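Local structure of apical membrane antigen 1 (Babesia divergens, 4APM) at residues A17-A22 with N216-P221; A225-G230 with A344-G349; V236-A241 with E331-L336; M314-Y319 with R327-T332. The protein is a parasite membrane antigen that probably takes part in host-cell invasion at the moving junction. One frame throughout, in Å; residues are numbered along the deposited sequence.

Contact 1 (A17-A22 with N216-P221); sequences AKFDLA and NCPMYP
Pro218 packs its ring against Lys18, Phe19 and Leu21. Each segment makes an inverse gamma turn, centred on Asp20 in 17-22 and on Pro218 in 216-221. No hydrogen bond joins the two segments. The contact is buried packing between the chain that follows helix 8-16 and the link from helix 213-216 to strand 225-231. The side chains of Phe19 and Pro218 run past one another in contrary senses. Pro218 CB lies oblique to the Phe19 ring, 3.5 Å from CE1. Phe19 CG stands anti to its own carbonyl carbon (chi1 -71°), which starts the ring toward the proline. Leu21 approaches the other end of the proline ring obliquely, with CD2 3.8 Å from Pro218 CD. Lys18 runs mainly along backbone, with its CG also near Pro218 CB. Its CB lies 3.3 Å from Asn216 O, and its CD lies 3.7 Å from Cys217 O. The chain then bends at chi3 (84°) and chi4 (67°). NZ ends at Tyr15, hydrogen-bonded to its carbonyl oxygen and in a cation-pi contact with its ring. Cys217, next to the proline, is tied to Cys51 by a disulfide. The shortest approach across the segments is at a carbonyl: Lys18 O, which is also hydrogen-bonded to Ser24 OG, lies 3.2 Å from Pro218 CD.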
loop_
_atom_site.group_PDB
_atom_site.type_symbol
_atom_site.label_atom_id
_atom_site.label_comp_id
_atom_site.label_asym_id
_atom_site.label_seq_id
_atom_site.Cartn_x
_atom_site.Cartn_y
_atom_site.Cartn_z
ATOM N N ALA A 17 4.917 -13.090 1.318
ATOM C CA ALA A 17 4.517 -12.886 2.715
ATOM C C ALA A 17 4.138 -11.425 2.975
ATOM O O ALA A 17 3.121 -11.146 3.604
ATOM C CB ALA A 17 5.601 -13.359 3.678
ATOM N N LYS A 18 4.897 -10.495 2.415
ATOM C CA LYS A 18 4.612 -9.073 2.633
ATOM C C LYS A 18 3.183 -8.671 2.178
ATOM O O LYS A 18 2.581 -7.742 2.730
ATOM C CB LYS A 18 5.687 -8.207 1.959
ATOM C CG LYS A 18 5.725 -8.269 0.434
ATOM C CD LYS A 18 6.850 -7.387 -0.131
ATOM C CE LYS A 18 8.204 -8.111 -0.140
ATOM N NZ LYS A 18 8.185 -9.263 -1.116
ATOM N N PHE A 19 2.617 -9.402 1.213
ATOM C CA PHE A 19 1.387 -8.958 0.572
ATOM C C PHE A 19 0.185 -9.335 1.440
ATOM O O PHE A 19 -0.936 -8.855 1.244
ATOM C CB PHE A 19 1.299 -9.527 -0.851
ATOM C CG PHE A 19 2.283 -8.893 -1.803
ATOM C CD1 PHE A 19 2.004 -7.656 -2.390
ATOM C CD2 PHE A 19 3.547 -9.455 -2.002
ATOM C CE1 PHE A 19 2.963 -6.992 -3.161
ATOM C CE2 PHE A 19 4.495 -8.820 -2.827
ATOM C CZ PHE A 19 4.203 -7.583 -3.403
ATOM N N ASP A 20 0.437 -10.167 2.435
ATOM C CA ASP A 20 -0.569 -10.492 3.415
ATOM C C ASP A 20 -0.594 -9.372 4.454
ATOM O O ASP A 20 0.034 -9.461 5.531
ATOM C CB ASP A 20 -0.265 -11.849 4.048
ATOM C CG ASP A 20 -1.402 -12.361 4.924
ATOM O OD1 ASP A 20 -2.332 -11.584 5.263
ATOM O OD2 ASP A 20 -1.339 -13.550 5.287
ATOM N N LEU A 21 -1.303 -8.298 4.092
ATOM C CA LEU A 21 -1.349 -7.074 4.882
ATOM C C LEU A 21 -1.982 -7.222 6.290
ATOM O O LEU A 21 -1.636 -6.453 7.203
ATOM C CB LEU A 21 -2.011 -5.944 4.059
ATOM C CG LEU A 21 -1.042 -5.370 2.991
ATOM C CD1 LEU A 21 -1.794 -4.559 1.953
ATOM C CD2 LEU A 21 0.015 -4.488 3.649
ATOM N N ALA A 22 -2.855 -8.227 6.485
ATOM C CA ALA A 22 -3.323 -8.576 7.843
ATOM C C ALA A 22 -2.140 -8.921 8.770
ATOM O O ALA A 22 -2.154 -8.587 9.954
ATOM C CB ALA A 22 -4.337 -9.736 7.813
ATOM N N ASN A 216 9.640 -5.890 4.652
ATOM C CA ASN A 216 8.534 -6.687 5.225
ATOM C C ASN A 216 7.146 -6.249 4.737
ATOM O O ASN A 216 6.152 -6.921 4.984
ATOM C CB ASN A 216 8.583 -6.622 6.758
ATOM C CG ASN A 216 9.666 -7.516 7.353
ATOM O OD1 ASN A 216 10.149 -8.436 6.703
ATOM N ND2 ASN A 216 10.016 -7.271 8.607
ATOM N N CYS A 217 7.093 -5.074 4.121
ATOM C CA CYS A 217 5.842 -4.438 3.697
ATOM C C CYS A 217 5.891 -4.325 2.177
ATOM O O CYS A 217 6.968 -4.132 1.618
ATOM C CB CYS A 217 5.764 -3.028 4.298
ATOM S SG CYS A 217 5.513 -2.952 6.081
ATOM N N PRO A 218 4.732 -4.410 1.502
ATOM C CA PRO A 218 4.742 -4.288 0.041
ATOM C C PRO A 218 4.762 -2.818 -0.405
ATOM O O PRO A 218 3.741 -2.302 -0.844
ATOM C CB PRO A 218 3.399 -4.926 -0.352
ATOM C CG PRO A 218 2.498 -4.581 0.802
ATOM C CD PRO A 218 3.380 -4.741 2.011
ATOM N N MET A 219 5.930 -2.180 -0.359
ATOM C CA MET A 219 6.028 -0.734 -0.593
ATOM C C MET A 219 6.037 -0.352 -2.066
ATOM O O MET A 219 5.784 0.801 -2.398
ATOM C CB MET A 219 7.264 -0.147 0.108
ATOM C CG MET A 219 7.313 -0.441 1.612
ATOM S SD MET A 219 5.798 0.042 2.497
ATOM C CE MET A 219 5.681 1.756 2.049
ATOM N N TYR A 220 6.266 -1.321 -2.953
ATOM C CA TYR A 220 6.414 -0.985 -4.370
ATOM C C TYR A 220 5.510 -1.770 -5.294
ATOM O O TYR A 220 5.410 -2.993 -5.184
ATOM C CB TYR A 220 7.890 -1.069 -4.815
ATOM C CG TYR A 220 8.818 -0.403 -3.826
ATOM C CD1 TYR A 220 8.821 0.981 -3.667
ATOM C CD2 TYR A 220 9.590 -1.161 -2.957
ATOM C CE1 TYR A 220 9.615 1.590 -2.704
ATOM C CE2 TYR A 220 10.391 -0.560 -1.991
ATOM C CZ TYR A 220 10.402 0.808 -1.874
ATOM O OH TYR A 220 11.193 1.396 -0.903
ATOM N N PRO A 221 4.888 -1.072 -6.264
ATOM C CA PRO A 221 4.260 -1.794 -7.360
ATOM C C PRO A 221 5.242 -2.838 -7.955
ATOM O O PRO A 221 6.443 -2.552 -8.090
ATOM C CB PRO A 221 3.967 -0.682 -8.384
ATOM C CG PRO A 221 3.865 0.557 -7.567
ATOM C CD PRO A 221 4.908 0.381 -6.496
#

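Contact 2 (A225-G230 with A344-G349); sequences AIFGRG and AMTAVG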
loop_
_atom_site.group_PDB
_atom_site.type_symbol
_atom_site.label_atom_id
_atom_site.label_comp_id
_atom_site.label_asym_id
_atom_site.label_seq_id
_atom_site.Cartn_x
_atom_site.Cartn_y
_atom_site.Cartn_z
ATOM N N ALA A 225 3.335 -7.622 -13.529
ATOM C CA ALA A 225 2.759 -8.625 -12.607
ATOM C C ALA A 225 1.273 -8.467 -12.435
ATOM O O ALA A 225 0.752 -7.343 -12.349
ATOM C CB ALA A 225 3.444 -8.561 -11.245
ATOM N N ILE A 226 0.609 -9.608 -12.330
ATOM C CA ILE A 226 -0.786 -9.693 -11.967
ATOM C C ILE A 226 -0.841 -10.558 -10.708
ATOM O O ILE A 226 -0.166 -11.590 -10.633
ATOM C CB ILE A 226 -1.592 -10.433 -13.044
ATOM C CG1 ILE A 226 -1.590 -9.660 -14.364
ATOM C CG2 ILE A 226 -3.013 -10.736 -12.561
ATOM C CD1 ILE A 226 -2.100 -10.488 -15.525
ATOM N N PHE A 227 -1.612 -10.118 -9.716
ATOM C CA PHE A 227 -1.795 -10.871 -8.458
ATOM C C PHE A 227 -2.607 -12.148 -8.684
ATOM O O PHE A 227 -3.640 -12.109 -9.344
ATOM C CB PHE A 227 -2.561 -10.011 -7.447
ATOM C CG PHE A 227 -1.757 -8.905 -6.853
ATOM C CD1 PHE A 227 -0.572 -9.179 -6.186
ATOM C CD2 PHE A 227 -2.233 -7.594 -6.874
ATOM C CE1 PHE A 227 0.160 -8.169 -5.592
ATOM C CE2 PHE A 227 -1.516 -6.589 -6.245
ATOM C CZ PHE A 227 -0.309 -6.873 -5.613
ATOM N N GLY A 228 -2.189 -13.252 -8.069
ATOM C CA GLY A 228 -2.947 -14.495 -8.158
ATOM C C GLY A 228 -2.959 -15.302 -6.871
ATOM O O GLY A 228 -2.275 -14.964 -5.899
ATOM N N ARG A 229 -3.724 -16.388 -6.873
ATOM C CA ARG A 229 -3.562 -17.430 -5.865
ATOM C C ARG A 229 -3.273 -18.782 -6.505
ATOM O O ARG A 229 -3.777 -19.097 -7.594
ATOM C CB ARG A 229 -4.799 -17.515 -4.945
ATOM C CG ARG A 229 -5.011 -16.265 -4.074
ATOM C CD ARG A 229 -6.302 -16.321 -3.265
ATOM N NE ARG A 229 -6.348 -17.506 -2.411
ATOM C CZ ARG A 229 -5.620 -17.671 -1.306
ATOM N NH1 ARG A 229 -4.785 -16.726 -0.903
ATOM N NH2 ARG A 229 -5.737 -18.784 -0.596
ATOM N N GLY A 230 -2.452 -19.573 -5.827
ATOM C CA GLY A 230 -2.128 -20.913 -6.282
ATOM C C GLY A 230 -3.377 -21.748 -6.446
ATOM O O GLY A 230 -4.285 -21.707 -5.606
ATOM N N ALA A 344 1.176 -4.590 -10.201
ATOM C CA ALA A 344 0.485 -5.163 -9.056
ATOM C C ALA A 344 0.724 -4.201 -7.912
ATOM O O ALA A 344 1.855 -4.043 -7.459
ATOM C CB ALA A 344 1.048 -6.544 -8.719
ATOM N N MET A 345 -0.326 -3.508 -7.499
ATOM C CA MET A 345 -0.205 -2.407 -6.544
ATOM C C MET A 345 -0.920 -2.710 -5.220
ATOM O O MET A 345 -1.851 -3.526 -5.192
ATOM C CB MET A 345 -0.765 -1.154 -7.186
ATOM C CG MET A 345 -0.065 -0.870 -8.524
ATOM S SD MET A 345 -0.807 0.529 -9.312
ATOM C CE MET A 345 -0.024 1.872 -8.404
ATOM N N THR A 346 -0.492 -2.062 -4.132
ATOM C CA THR A 346 -1.165 -2.251 -2.851
ATOM C C THR A 346 -1.509 -0.906 -2.201
ATOM O O THR A 346 -0.942 0.146 -2.587
ATOM C CB THR A 346 -0.356 -3.112 -1.853
ATOM O OG1 THR A 346 0.600 -2.296 -1.196
ATOM C CG2 THR A 346 0.364 -4.286 -2.525
ATOM N N ALA A 347 -2.468 -0.940 -1.265
ATOM C CA ALA A 347 -2.926 0.263 -0.581
ATOM C C ALA A 347 -1.829 0.927 0.289
ATOM O O ALA A 347 -1.978 2.098 0.669
ATOM C CB ALA A 347 -4.157 -0.039 0.280
ATOM N N VAL A 348 -0.766 0.205 0.658
ATOM C CA VAL A 348 0.261 0.878 1.501
ATOM C C VAL A 348 1.406 1.451 0.683
ATOM O O VAL A 348 2.112 2.372 1.140
ATOM C CB VAL A 348 0.839 -0.013 2.624
ATOM C CG1 VAL A 348 -0.254 -0.489 3.565
ATOM C CG2 VAL A 348 1.590 -1.186 2.046
ATOM N N GLY A 349 1.564 0.916 -0.533
ATOM C CA GLY A 349 2.745 1.144 -1.346
ATOM C C GLY A 349 2.610 2.363 -2.235
ATOM O O GLY A 349 1.536 2.952 -2.364
#
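Phe227 lays one face of its ring on the methyl group of Ala344. Ala344 CB sits 3.5 Å from the ring centroid, 16° off the normal, in a CH-pi contact. The nearest ring atom is CZ, 3.4 Å from Ala344 CB. The same ring presents an edge to backbone: Phe227 CE2 is 3.3 Å from Met345 O, which lies near the ring plane. This is the tight part, and one aromatic side chain makes nearly all of it. Phe227 CG is anti to the carbonyl carbon (chi1 -73°), which starts the ring toward Ala344. The strands belong to two different sheets. Strand 342-346 is an outer strand of the four-stranded antiparallel sheet, and strand 225-231 is part of the mixed one. Their segment axes are 67° apart, and no hydrogen bond crosses. The packing is looser on both flanks of the ring contact. At one end the methyls of Ala225 and Ala344 meet CB to CB at 4.0 Å, and Ala225 O is hydrogen-bonded to Ser342 OG. At the other, Thr346 CG2 reaches Phe227 CZ at 4.1 Å, oblique to the ring. Thr346 OG1 accepts weak bonds from Val348 N and Gly349 N, and it has a further weak hydrogen bond with Pro218 O.

Contact 3 (V236-A241 with E331-L336); sequences VAIESA and ETPNCL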
loop_
_atom_site.group_PDB
_atom_site.type_symbol
_atom_site.label_atom_id
_atom_site.label_comp_id
_atom_site.label_asym_id
_atom_site.label_seq_id
_atom_site.Cartn_x
_atom_site.Cartn_y
_atom_site.Cartn_z
ATOM N N VAL A 236 -3.163 -18.603 -10.534
ATOM C CA VAL A 236 -4.367 -18.109 -11.219
ATOM C C VAL A 236 -4.712 -16.660 -10.794
ATOM O O VAL A 236 -4.823 -16.364 -9.608
ATOM C CB VAL A 236 -5.594 -19.041 -10.973
ATOM C CG1 VAL A 236 -6.823 -18.538 -11.719
ATOM C CG2 VAL A 236 -5.281 -20.476 -11.378
ATOM N N ALA A 237 -4.879 -15.773 -11.777
ATOM C CA ALA A 237 -5.285 -14.394 -11.541
ATOM C C ALA A 237 -6.505 -14.327 -10.629
ATOM O O ALA A 237 -7.485 -15.069 -10.826
ATOM C CB ALA A 237 -5.573 -13.698 -12.864
ATOM N N ILE A 238 -6.448 -13.430 -9.640
ATOM C CA ILE A 238 -7.547 -13.237 -8.691
ATOM C C ILE A 238 -8.648 -12.374 -9.316
ATOM O O ILE A 238 -8.364 -11.326 -9.918
ATOM C CB ILE A 238 -7.042 -12.585 -7.375
ATOM C CG1 ILE A 238 -6.310 -13.600 -6.535
ATOM C CG2 ILE A 238 -8.192 -12.007 -6.561
ATOM C CD1 ILE A 238 -5.378 -12.972 -5.527
ATOM N N GLU A 239 -9.902 -12.787 -9.134
ATOM C CA GLU A 239 -11.053 -12.071 -9.704
ATOM C C GLU A 239 -11.231 -10.696 -9.060
ATOM O O GLU A 239 -10.908 -10.490 -7.886
ATOM C CB GLU A 239 -12.340 -12.885 -9.529
ATOM C CG GLU A 239 -12.673 -13.150 -8.073
ATOM C CD GLU A 239 -14.075 -13.691 -7.870
ATOM O OE1 GLU A 239 -14.821 -13.850 -8.870
ATOM O OE2 GLU A 239 -14.434 -13.928 -6.697
ATOM N N SER A 240 -11.740 -9.757 -9.838
ATOM C CA SER A 240 -11.897 -8.398 -9.367
ATOM C C SER A 240 -13.009 -8.355 -8.340
ATOM O O SER A 240 -14.024 -9.037 -8.500
ATOM C CB SER A 240 -12.245 -7.496 -10.539
ATOM O OG SER A 240 -11.403 -7.784 -11.627
ATOM N N ALA A 241 -12.822 -7.566 -7.284
ATOM C CA ALA A 241 -13.945 -7.141 -6.454
ATOM C C ALA A 241 -14.761 -6.120 -7.239
ATOM O O ALA A 241 -15.989 -6.150 -7.238
ATOM C CB ALA A 241 -13.453 -6.538 -5.127
ATOM N N GLU A 331 -9.096 -10.532 -2.131
ATOM C CA GLU A 331 -8.515 -11.765 -1.627
ATOM C C GLU A 331 -7.015 -11.581 -1.509
ATOM O O GLU A 331 -6.395 -10.867 -2.323
ATOM C CB GLU A 331 -8.822 -12.937 -2.570
ATOM C CG GLU A 331 -10.310 -13.229 -2.759
ATOM C CD GLU A 331 -10.578 -14.233 -3.883
ATOM O OE1 GLU A 331 -9.670 -15.051 -4.203
ATOM O OE2 GLU A 331 -11.697 -14.201 -4.455
ATOM N N THR A 332 -6.423 -12.262 -0.537
ATOM C CA THR A 332 -5.002 -12.129 -0.276
ATOM C C THR A 332 -4.210 -12.815 -1.388
ATOM O O THR A 332 -4.435 -13.974 -1.671
ATOM C CB THR A 332 -4.639 -12.734 1.092
ATOM O OG1 THR A 332 -5.329 -12.026 2.124
ATOM C CG2 THR A 332 -3.151 -12.634 1.349
ATOM N N PRO A 333 -3.324 -12.081 -2.074
ATOM C CA PRO A 333 -2.539 -12.770 -3.102
ATOM C C PRO A 333 -1.465 -13.647 -2.463
ATOM O O PRO A 333 -0.940 -13.301 -1.388
ATOM C CB PRO A 333 -1.871 -11.623 -3.866
ATOM C CG PRO A 333 -2.623 -10.389 -3.480
ATOM C CD PRO A 333 -3.116 -10.624 -2.091
ATOM N N ASN A 334 -1.142 -14.766 -3.112
ATOM C CA ASN A 334 -0.015 -15.608 -2.675
ATOM C C ASN A 334 0.866 -16.101 -3.835
ATOM O O ASN A 334 1.782 -16.905 -3.631
ATOM C CB ASN A 334 -0.476 -16.780 -1.769
ATOM C CG ASN A 334 -1.310 -17.821 -2.516
ATOM O OD1 ASN A 334 -1.181 -17.980 -3.730
ATOM N ND2 ASN A 334 -2.173 -18.534 -1.784
ATOM N N CYS A 335 0.622 -15.558 -5.033
ATOM C CA CYS A 335 1.569 -15.675 -6.156
ATOM C C CYS A 335 1.321 -14.588 -7.205
ATOM O O CYS A 335 0.315 -13.859 -7.150
ATOM C CB CYS A 335 1.426 -17.040 -6.811
ATOM S SG CYS A 335 -0.251 -17.282 -7.430
ATOM N N LEU A 336 2.225 -14.501 -8.174
ATOM C CA LEU A 336 2.116 -13.526 -9.254
ATOM C C LEU A 336 2.122 -14.267 -10.606
ATOM O O LEU A 336 2.685 -15.348 -10.711
ATOM C CB LEU A 336 3.280 -12.522 -9.192
ATOM C CG LEU A 336 3.517 -11.703 -7.912
ATOM C CD1 LEU A 336 4.695 -10.760 -8.098
ATOM C CD2 LEU A 336 2.281 -10.926 -7.486
HETATM O O HOH W 1 -13.413 -11.996 -4.712
#
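Ile238 and Glu331 face each other from two backbones whose directions are 156° apart, with their CA atoms 7.3 Å apart and no hydrogen bond between the segments. Ile238 reaches across. Its CD1 comes 3.7 Å from Pro333 CA and 4.1 Å from Pro333 CB. The same methyl also lies near the carbonyl oxygens of Glu331 and Thr332. The other branch, CG2, meets the Glu331 side chain, 4.1 Å from OE1, where the two chains cross at a slant. Strand 225-231 lies between strands 234-237 and 335-339 in the mixed sheet, in keeping with the wide CA spacing. Asn334 and Cys335 both face Gly228 on that middle strand and form a classic beta bulge. The disulfide between Cys335 and Cys235 joins the two flanking strands covalently. Arg229, also on the middle strand, uses NH1 to bond Thr332 O. The other end of the contact is polar and partly exposed. Glu239 and Glu331 bring like charges together, with OE2 to OE2 at 3.5 Å. The two carboxylate planes are turned 65° apart. Glu239 CG lies between its backbone N and carbonyl carbon (chi1 61°), which turns CG toward the Glu331 carboxylate, and beyond it the chain is extended. One water donates to both acids, 3.0 Å from Glu239 OE2 and 2.8 Å from Glu331 OE2. It probably eases the repulsion, and the pairing could raise the proton affinity of either carboxylate. The Arg229 chain packs against the Glu331 side chain.

Contact 4 (M314-Y319 with R327-T332); sequences MNWANY and RVIEET
Trp316 and Ile329 are joined by Ile329 N donating to Trp316 O at 3.1 Å, almost straight at 176°. They sit on the two strands of a beta hairpin, 316-320 and 325-329. The hairpin forms the middle of the four-stranded antiparallel sheet, which with helix 249-257 is consistent with a PAN module. Asn318 and Arg327 form a hydrogen-bonded pair: Asn318 N donates to Arg327 O at 3.0 Å, and Arg327 N to Asn318 O at 2.9 Å. Ala317 and Val328 are a non-hydrogen-bonded pair. They share the face where helix 249-257 meets Ala317, and Phe242 of neighbouring strand 242-245 touches Val328. Met314 CB packs 3.8 Å from Val328 CG2, the two side chains crossing at about a right angle. Further out, Glu330 runs alongside Met314, its CB 3.9 Å from Met314 CG. The Trp316 indole turns to the other face, its CG anti to the carbonyl carbon (chi1 -42°), which starts the ring toward residues 330-332. Glu331 O sits over one ring face, 3.4 Å from CZ3. Thr332 CA makes a CH-pi contact over the six-membered ring, 4.2 Å from its centroid. Asn315 CB lies on the opposite face, its amide held by Gly311 and Ala261. Arg327 NH1 is fixed from outside by Ile238 O and Ser240 OG. Phe227 adds an edge-to-face ring contact to Trp316. Trp316 NE1 is hydrogen-bonded to Phe19 O.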
loop_
_atom_site.group_PDB
_atom_site.type_symbol
_atom_site.label_atom_id
_atom_site.label_comp_id
_atom_site.label_asym_id
_atom_site.label_seq_id
_atom_site.Cartn_x
_atom_site.Cartn_y
_atom_site.Cartn_z
ATOM N N MET A 314 -10.134 -4.149 0.638
ATOM C CA MET A 314 -9.655 -4.270 -0.733
ATOM C C MET A 314 -8.318 -3.574 -0.875
ATOM O O MET A 314 -8.269 -2.416 -1.289
ATOM C CB MET A 314 -10.655 -3.671 -1.694
ATOM C CG MET A 314 -12.061 -4.143 -1.415
ATOM S SD MET A 314 -13.178 -3.635 -2.732
ATOM C CE MET A 314 -14.744 -4.067 -1.976
ATOM N N ASN A 315 -7.240 -4.309 -0.598
ATOM C CA ASN A 315 -5.905 -3.741 -0.362
ATOM C C ASN A 315 -4.911 -3.793 -1.535
ATOM O O ASN A 315 -3.756 -3.402 -1.377
ATOM C CB ASN A 315 -5.251 -4.428 0.851
ATOM C CG ASN A 315 -6.055 -4.249 2.135
ATOM O OD1 ASN A 315 -6.751 -3.238 2.313
ATOM N ND2 ASN A 315 -5.908 -5.204 3.073
ATOM N N TRP A 316 -5.334 -4.358 -2.662
ATOM C CA TRP A 316 -4.430 -4.687 -3.775
ATOM C C TRP A 316 -5.183 -4.426 -5.040
ATOM O O TRP A 316 -6.432 -4.519 -5.068
ATOM C CB TRP A 316 -4.012 -6.166 -3.748
ATOM C CG TRP A 316 -3.680 -6.752 -2.386
ATOM C CD1 TRP A 316 -2.413 -6.906 -1.816
ATOM C CD2 TRP A 316 -4.611 -7.354 -1.413
ATOM N NE1 TRP A 316 -2.505 -7.525 -0.572
ATOM C CE2 TRP A 316 -3.795 -7.805 -0.277
ATOM C CE3 TRP A 316 -5.990 -7.506 -1.348
ATOM C CZ2 TRP A 316 -4.349 -8.430 0.824
ATOM C CZ3 TRP A 316 -6.543 -8.152 -0.218
ATOM C CH2 TRP A 316 -5.734 -8.605 0.835
ATOM N N ALA A 317 -4.452 -4.026 -6.080
ATOM C CA ALA A 317 -5.052 -3.776 -7.397
ATOM C C ALA A 317 -4.080 -4.143 -8.509
ATOM O O ALA A 317 -2.853 -4.080 -8.327
ATOM C CB ALA A 317 -5.477 -2.315 -7.533
ATOM N N ASN A 318 -4.641 -4.551 -9.645
ATOM C CA ASN A 318 -3.881 -4.778 -10.869
ATOM C C ASN A 318 -4.178 -3.683 -11.832
ATOM O O ASN A 318 -5.326 -3.474 -12.203
ATOM C CB ASN A 318 -4.314 -6.073 -11.516
ATOM C CG ASN A 318 -4.263 -7.226 -10.562
ATOM O OD1 ASN A 318 -5.262 -7.537 -9.920
ATOM N ND2 ASN A 318 -3.083 -7.810 -10.391
ATOM N N TYR A 319 -3.145 -2.959 -12.219
ATOM C CA TYR A 319 -3.297 -1.908 -13.176
ATOM C C TYR A 319 -2.651 -2.331 -14.482
ATOM O O TYR A 319 -1.444 -2.551 -14.541
ATOM C CB TYR A 319 -2.660 -0.627 -12.678
ATOM C CG TYR A 319 -2.702 0.439 -13.720
ATOM C CD1 TYR A 319 -3.924 0.902 -14.215
ATOM C CD2 TYR A 319 -1.529 0.882 -14.326
ATOM C CE1 TYR A 319 -3.968 1.888 -15.196
ATOM C CE2 TYR A 319 -1.559 1.840 -15.310
ATOM C CZ TYR A 319 -2.772 2.330 -15.747
ATOM O OH TYR A 319 -2.779 3.248 -16.750
ATOM N N ARG A 327 -8.176 -3.287 -11.819
ATOM C CA ARG A 327 -8.981 -4.311 -11.159
ATOM C C ARG A 327 -8.672 -4.349 -9.662
ATOM O O ARG A 327 -7.609 -4.808 -9.266
ATOM C CB ARG A 327 -8.745 -5.688 -11.782
ATOM C CG ARG A 327 -9.024 -5.771 -13.284
ATOM C CD ARG A 327 -9.151 -7.239 -13.733
ATOM N NE ARG A 327 -7.940 -8.027 -13.444
ATOM C CZ ARG A 327 -7.841 -8.980 -12.505
ATOM N NH1 ARG A 327 -8.890 -9.330 -11.748
ATOM N NH2 ARG A 327 -6.694 -9.628 -12.352
ATOM N N VAL A 328 -9.581 -3.860 -8.832
ATOM C CA VAL A 328 -9.353 -3.973 -7.413
ATOM C C VAL A 328 -9.869 -5.277 -6.816
ATOM O O VAL A 328 -10.877 -5.823 -7.275
ATOM C CB VAL A 328 -9.570 -2.658 -6.606
ATOM C CG1 VAL A 328 -9.962 -1.487 -7.492
ATOM C CG2 VAL A 328 -10.427 -2.838 -5.358
ATOM N N ILE A 329 -9.037 -5.879 -5.969
ATOM C CA ILE A 329 -9.282 -7.217 -5.444
ATOM C C ILE A 329 -9.290 -7.243 -3.913
ATOM O O ILE A 329 -8.751 -6.368 -3.262
ATOM C CB ILE A 329 -8.262 -8.253 -5.967
ATOM C CG1 ILE A 329 -6.828 -7.874 -5.552
ATOM C CG2 ILE A 329 -8.431 -8.452 -7.481
ATOM C CD1 ILE A 329 -5.779 -8.931 -5.860
ATOM N N GLU A 330 -9.910 -8.267 -3.351
ATOM C CA GLU A 330 -10.071 -8.317 -1.924
ATOM C C GLU A 330 -9.615 -9.626 -1.308
ATOM O O GLU A 330 -9.725 -9.798 -0.099
ATOM C CB GLU A 330 -11.512 -8.001 -1.518
ATOM C CG GLU A 330 -12.529 -9.101 -1.821
ATOM C CD GLU A 330 -13.954 -8.597 -1.651
ATOM O OE1 GLU A 330 -14.184 -7.646 -0.861
ATOM O OE2 GLU A 330 -14.841 -9.114 -2.346
ATOM N N GLU A 331 -9.096 -10.532 -2.131
ATOM C CA GLU A 331 -8.515 -11.765 -1.627
ATOM C C GLU A 331 -7.015 -11.581 -1.509
ATOM O O GLU A 331 -6.395 -10.867 -2.323
ATOM C CB GLU A 331 -8.822 -12.937 -2.570
ATOM C CG GLU A 331 -10.310 -13.229 -2.759
ATOM C CD GLU A 331 -10.578 -14.233 -3.883
ATOM O OE1 GLU A 331 -9.670 -15.051 -4.203
ATOM O OE2 GLU A 331 -11.697 -14.201 -4.455
ATOM N N THR A 332 -6.423 -12.262 -0.537
ATOM C CA THR A 332 -5.002 -12.129 -0.276
ATOM C C THR A 332 -4.210 -12.815 -1.388
ATOM O O THR A 332 -4.435 -13.974 -1.671
ATOM C CB THR A 332 -4.639 -12.734 1.092
ATOM O OG1 THR A 332 -5.329 -12.026 2.124
ATOM C CG2 THR A 332 -3.151 -12.634 1.349
#

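In the fold
Contacts 1 and 2 are buried, whereas contacts 3 and 4 each have a partly exposed side. Contact 4 alone is strand pairing with backbone hydrogen bonds between its segments; the other three have none. Contacts 2 and 4 meet in the four-stranded sheet, where strands 316-320 and 342-346 are neighbours. Contacts 2 and 3 share the mixed sheet through strand 225-231. Contacts 3 and 4 overlap at Glu331 and Thr332, where the chain passes from one sheet toward the other. Contact 1 sets the N-terminal region beside contacts 2 and 4. Contacts 1 and 2 are mainly apolar, with carbonyl oxygens at close range, while contact 3 ends in water and acidic groups.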